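Histidine acid phosphatase (Bifidobacterium longum subsp. infantis, PDB 6RXD) probably removes phosphate groups from inositol phosphates such as phytate, and from 2,3-bisphosphoglycerate, as a zinc-binding member of the histidine acid phosphatase family. Local coordinates at residues A91-Q103 with I313-D325. Residues are numbered along the deposited sequence; the frame is centred on the assembly and turned at random.
Sequences ANVENGYGMLTGQ and IIAADMHNENTGD. With ZN (zinc ion), chain D.
Glu-321 reaches from the 3-10 turn that follows helix 301-317 to the first residue of helix 102-118, and here the contact is tight: its OE2 takes the backbone N-H of Gly-102 on the syn lone pair, at 2.8 Å and nearly straight (173°). A bend at chi2 (77°) brings the carboxylate across Thr-101, the N-cap of that helix, with OE1 against its CB. OE1 accepts a hydrogen bond from a water that also donates to Asp-317 O and accepts from the backbone N of Gln-103 and Asn-320. Thr-101 OG1 donates to Asp-317 O at 3.0 Å and caps Gly-104 N as well. Gln-103 carries NE2 to Ala-316 O (3.1 Å) while its OE1 bonds Ser-47. Met-318 turns at chi3 to lay SD and CE across the Asn-92 amide, a packing contact, since ND2 bonds Ile-88 O; CE meets Ala-91 CB at 3.9 Å.

The outer margin is looser: Asn-95 ND2, in one of two modelled conformers, gives Glu-321 OE2 only a weak bond of 3.2 Å, and a second water links Gln-103 NE2 to Asn-320 OD1, whose ND2 bonds Gln-106. Just beyond, Glu-94 holds zinc through both oxygens, with His-326 as another ligand. Were Glu-321 an alanine, the Gly-102 N-H would probably lose its acceptor and the bridging water one of its mates. A carboxylate set against a helix N-terminus is consistent with an anionic Glu-321 stabilised by the helix dipole.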
loop_
_atom_site.group_PDB
_atom_site.type_symbol
_atom_site.label_atom_id
_atom_site.label_comp_id
_atom_site.label_asym_id
_atom_site.label_seq_id
_atom_site.Cartn_x
_atom_site.Cartn_y
_atom_site.Cartn_z
ATOM N N ALA A 91 20.572 6.204 7.648
ATOM C CA ALA A 91 19.637 5.144 8.001
ATOM C C ALA A 91 19.379 4.235 6.795
ATOM O O ALA A 91 19.309 3.003 6.919
ATOM C CB ALA A 91 18.342 5.735 8.513
ATOM N N ASN A 92 19.232 4.847 5.629
ATOM C CA ASN A 92 19.026 4.085 4.403
ATOM C C ASN A 92 20.248 3.314 3.930
ATOM O O ASN A 92 20.126 2.198 3.413
ATOM C CB ASN A 92 18.525 5.013 3.296
ATOM C CG ASN A 92 17.050 5.268 3.400
ATOM O OD1 ASN A 92 16.245 4.413 3.023
ATOM N ND2 ASN A 92 16.678 6.434 3.929
ATOM N N VAL A 93 21.426 3.894 4.117
ATOM C CA VAL A 93 22.653 3.210 3.733
ATOM C C VAL A 93 22.806 1.938 4.557
ATOM O O VAL A 93 23.124 0.867 4.033
ATOM C CB VAL A 93 23.874 4.134 3.886
ATOM C CG1 VAL A 93 25.168 3.335 3.873
ATOM C CG2 VAL A 93 23.880 5.168 2.770
ATOM N N GLU A 94 22.511 2.042 5.845
ATOM C CA GLU A 94 22.617 0.882 6.720
ATOM C C GLU A 94 21.584 -0.196 6.406
ATOM O O GLU A 94 21.898 -1.388 6.401
ATOM C CB GLU A 94 22.479 1.314 8.173
ATOM C CG GLU A 94 22.525 0.157 9.122
ATOM C CD GLU A 94 22.235 0.581 10.520
ATOM O OE1 GLU A 94 23.018 0.220 11.425
ATOM O OE2 GLU A 94 21.207 1.269 10.718
ATOM N N ASN A 95 20.350 0.214 6.159
ATOM C CA ASN A 95 19.291 -0.749 5.894
ATOM C C ASN A 95 19.346 -1.303 4.484
ATOM O O ASN A 95 18.929 -2.434 4.237
ATOM C CB ASN A 95 17.924 -0.124 6.149
ATOM C CG ASN A 95 17.492 -0.258 7.582
ATOM O OD1 ASN A 95 18.315 -0.455 8.476
ATOM N ND2 ASN A 95 16.190 -0.158 7.816
ATOM N N GLY A 96 19.886 -0.509 3.569
ATOM C CA GLY A 96 19.862 -0.830 2.160
ATOM C C GLY A 96 18.707 -0.033 1.597
ATOM O O GLY A 96 17.593 -0.086 2.126
ATOM N N TYR A 97 18.958 0.737 0.551
ATOM C CA TYR A 97 17.866 1.490 -0.042
ATOM C C TYR A 97 16.779 0.549 -0.564
ATOM O O TYR A 97 17.078 -0.527 -1.105
ATOM C CB TYR A 97 18.388 2.403 -1.144
ATOM C CG TYR A 97 18.955 3.705 -0.628
ATOM C CD1 TYR A 97 18.171 4.850 -0.585
ATOM C CD2 TYR A 97 20.274 3.790 -0.191
ATOM C CE1 TYR A 97 18.673 6.055 -0.121
ATOM C CE2 TYR A 97 20.789 4.990 0.278
ATOM C CZ TYR A 97 19.984 6.118 0.304
ATOM O OH TYR A 97 20.477 7.314 0.777
ATOM N N GLY A 98 15.524 0.947 -0.348
ATOM C CA GLY A 98 14.367 0.215 -0.837
ATOM C C GLY A 98 13.895 -0.908 0.064
ATOM O O GLY A 98 12.828 -1.481 -0.162
ATOM N N MET A 99 14.678 -1.224 1.090
ATOM C CA MET A 99 14.388 -2.394 1.914
ATOM C C MET A 99 13.279 -2.143 2.932
ATOM O O MET A 99 12.972 -0.993 3.263
ATOM C CB MET A 99 15.662 -2.844 2.632
ATOM C CG MET A 99 16.766 -3.219 1.684
ATOM S SD MET A 99 16.376 -4.756 0.828
ATOM C CE MET A 99 16.756 -5.948 2.114
ATOM N N LEU A 100 12.667 -3.224 3.413
ATOM C CA LEU A 100 11.688 -3.140 4.494
ATOM C C LEU A 100 12.347 -2.486 5.690
ATOM O O LEU A 100 13.508 -2.758 5.986
ATOM C CB LEU A 100 11.227 -4.537 4.930
ATOM C CG LEU A 100 10.025 -5.226 4.299
ATOM C CD1 LEU A 100 9.606 -6.401 5.179
ATOM C CD2 LEU A 100 8.873 -4.247 4.134
ATOM N N THR A 101 11.611 -1.628 6.380
ATOM C CA THR A 101 12.128 -1.026 7.602
ATOM C C THR A 101 11.753 -1.901 8.795
ATOM O O THR A 101 10.979 -2.852 8.651
ATOM C CB THR A 101 11.554 0.384 7.797
ATOM O OG1 THR A 101 10.146 0.292 8.027
ATOM C CG2 THR A 101 11.804 1.241 6.566
ATOM N N GLY A 102 12.307 -1.589 9.972
ATOM C CA GLY A 102 11.928 -2.286 11.187
ATOM C C GLY A 102 10.433 -2.181 11.432
ATOM O O GLY A 102 9.790 -3.147 11.858
ATOM N N GLN A 103 9.877 -1.002 11.171
ATOM C CA GLN A 103 8.439 -0.806 11.320
ATOM C C GLN A 103 7.664 -1.710 10.363
ATOM O O GLN A 103 6.642 -2.291 10.732
ATOM C CB GLN A 103 8.081 0.655 11.028
ATOM C CG GLN A 103 6.584 0.965 11.090
ATOM C CD GLN A 103 6.292 2.401 10.670
ATOM O OE1 GLN A 103 5.943 2.671 9.521
ATOM N NE2 GLN A 103 6.447 3.328 11.600
ATOM N N ILE A 313 7.442 12.048 4.885
ATOM C CA ILE A 313 6.564 10.896 4.970
ATOM C C ILE A 313 7.333 9.581 5.077
ATOM O O ILE A 313 6.900 8.661 5.775
ATOM C CB ILE A 313 5.512 10.879 3.849
ATOM C CG1 ILE A 313 6.171 10.648 2.489
ATOM C CG2 ILE A 313 4.707 12.178 3.872
ATOM C CD1 ILE A 313 5.174 10.702 1.309
ATOM N N ILE A 314 8.479 9.482 4.407
ATOM C CA ILE A 314 9.289 8.267 4.534
ATOM C C ILE A 314 9.912 8.181 5.935
ATOM O O ILE A 314 10.097 7.096 6.472
ATOM C CB ILE A 314 10.348 8.165 3.419
ATOM C CG1 ILE A 314 9.672 7.922 2.068
ATOM C CG2 ILE A 314 11.302 7.004 3.655
ATOM C CD1 ILE A 314 9.021 6.540 1.934
ATOM N N ALA A 315 10.225 9.332 6.523
ATOM C CA ALA A 315 10.767 9.377 7.884
ATOM C C ALA A 315 9.818 8.705 8.861
ATOM O O ALA A 315 10.260 8.021 9.784
ATOM C CB ALA A 315 11.024 10.800 8.313
ATOM N N ALA A 316 8.515 8.892 8.666
ATOM C CA ALA A 316 7.533 8.238 9.537
ATOM C C ALA A 316 7.622 6.721 9.411
ATOM O O ALA A 316 7.433 5.991 10.388
ATOM C CB ALA A 316 6.125 8.712 9.211
ATOM N N ASP A 317 7.880 6.249 8.195
ATOM C CA ASP A 317 7.994 4.817 7.925
ATOM C C ASP A 317 9.298 4.279 8.467
ATOM O O ASP A 317 9.425 3.076 8.710
ATOM C CB ASP A 317 7.922 4.566 6.415
ATOM C CG ASP A 317 6.558 4.865 5.845
ATOM O OD1 ASP A 317 6.392 4.738 4.617
ATOM O OD2 ASP A 317 5.647 5.208 6.638
ATOM N N MET A 318 10.267 5.174 8.658
ATOM C CA MET A 318 11.583 4.792 9.164
ATOM C C MET A 318 11.737 5.130 10.641
ATOM O O MET A 318 12.848 5.378 11.129
ATOM C CB MET A 318 12.702 5.455 8.352
ATOM C CG MET A 318 12.615 5.132 6.864
ATOM S SD MET A 318 14.103 5.632 5.968
ATOM C CE MET A 318 15.274 4.397 6.543
ATOM N N HIS A 319 10.617 5.144 11.350
ATOM C CA HIS A 319 10.625 5.456 12.775
ATOM C C HIS A 319 11.634 4.621 13.558
ATOM O O HIS A 319 12.333 5.141 14.433
ATOM C CB HIS A 319 9.218 5.259 13.342
ATOM C CG HIS A 319 9.111 5.571 14.800
ATOM N ND1 HIS A 319 9.339 4.628 15.778
ATOM C CD2 HIS A 319 8.810 6.723 15.445
ATOM C CE1 HIS A 319 9.180 5.186 16.966
ATOM N NE2 HIS A 319 8.859 6.456 16.791
ATOM N N ASN A 320 11.717 3.326 13.261
ATOM C CA ASN A 320 12.606 2.461 14.040
ATOM C C ASN A 320 14.076 2.766 13.801
ATOM O O ASN A 320 14.919 2.453 14.629
ATOM C CB ASN A 320 12.338 0.976 13.762
ATOM C CG ASN A 320 10.971 0.532 14.231
ATOM O OD1 ASN A 320 10.047 1.333 14.338
ATOM N ND2 ASN A 320 10.839 -0.760 14.523
ATOM N N GLU A 321 14.379 3.354 12.653
ATOM C CA GLU A 321 15.740 3.697 12.293
ATOM C C GLU A 321 16.067 5.116 12.727
ATOM O O GLU A 321 17.190 5.576 12.560
ATOM C CB GLU A 321 15.920 3.570 10.769
ATOM C CG GLU A 321 15.857 2.127 10.243
ATOM C CD GLU A 321 14.448 1.570 10.162
ATOM O OE1 GLU A 321 13.494 2.354 9.972
ATOM O OE2 GLU A 321 14.286 0.339 10.286
ATOM N N ASN A 322 15.075 5.820 13.261
ATOM C CA ASN A 322 15.274 7.207 13.668
ATOM C C ASN A 322 15.779 7.196 15.097
ATOM O O ASN A 322 15.007 7.341 16.044
ATOM C CB ASN A 322 13.950 7.970 13.562
ATOM C CG ASN A 322 14.105 9.454 13.777
ATOM O OD1 ASN A 322 15.146 9.931 14.246
ATOM N ND2 ASN A 322 13.054 10.200 13.454
ATOM N N THR A 323 17.084 7.009 15.244
ATOM C CA THR A 323 17.615 6.588 16.533
ATOM C C THR A 323 19.120 6.749 16.606
ATOM O O THR A 323 19.823 6.696 15.590
ATOM C CB THR A 323 17.252 5.106 16.788
ATOM O OG1 THR A 323 17.630 4.738 18.118
ATOM C CG2 THR A 323 17.978 4.204 15.794
ATOM N N GLY A 324 19.606 6.949 17.827
ATOM C CA GLY A 324 21.031 7.015 18.088
ATOM C C GLY A 324 21.818 7.952 17.197
ATOM O O GLY A 324 21.579 9.156 17.167
ATOM N N ASP A 325 22.745 7.366 16.448
ATOM C CA ASP A 325 23.733 8.094 15.669
ATOM C C ASP A 325 23.191 8.524 14.295
ATOM O O ASP A 325 23.860 9.210 13.522
ATOM C CB ASP A 325 25.006 7.236 15.587
ATOM C CG ASP A 325 25.990 7.713 14.543
ATOM O OD1 ASP A 325 26.072 7.056 13.481
ATOM O OD2 ASP A 325 26.685 8.731 14.776
HETATM ZN ZN ZN D . 22.283 2.442 12.341
HETATM O O HOH W 1 11.002 1.761 10.817
HETATM O O HOH W 2 7.490 2.064 14.427
HETATM O O HOH W 3 24.543 3.310 12.457
#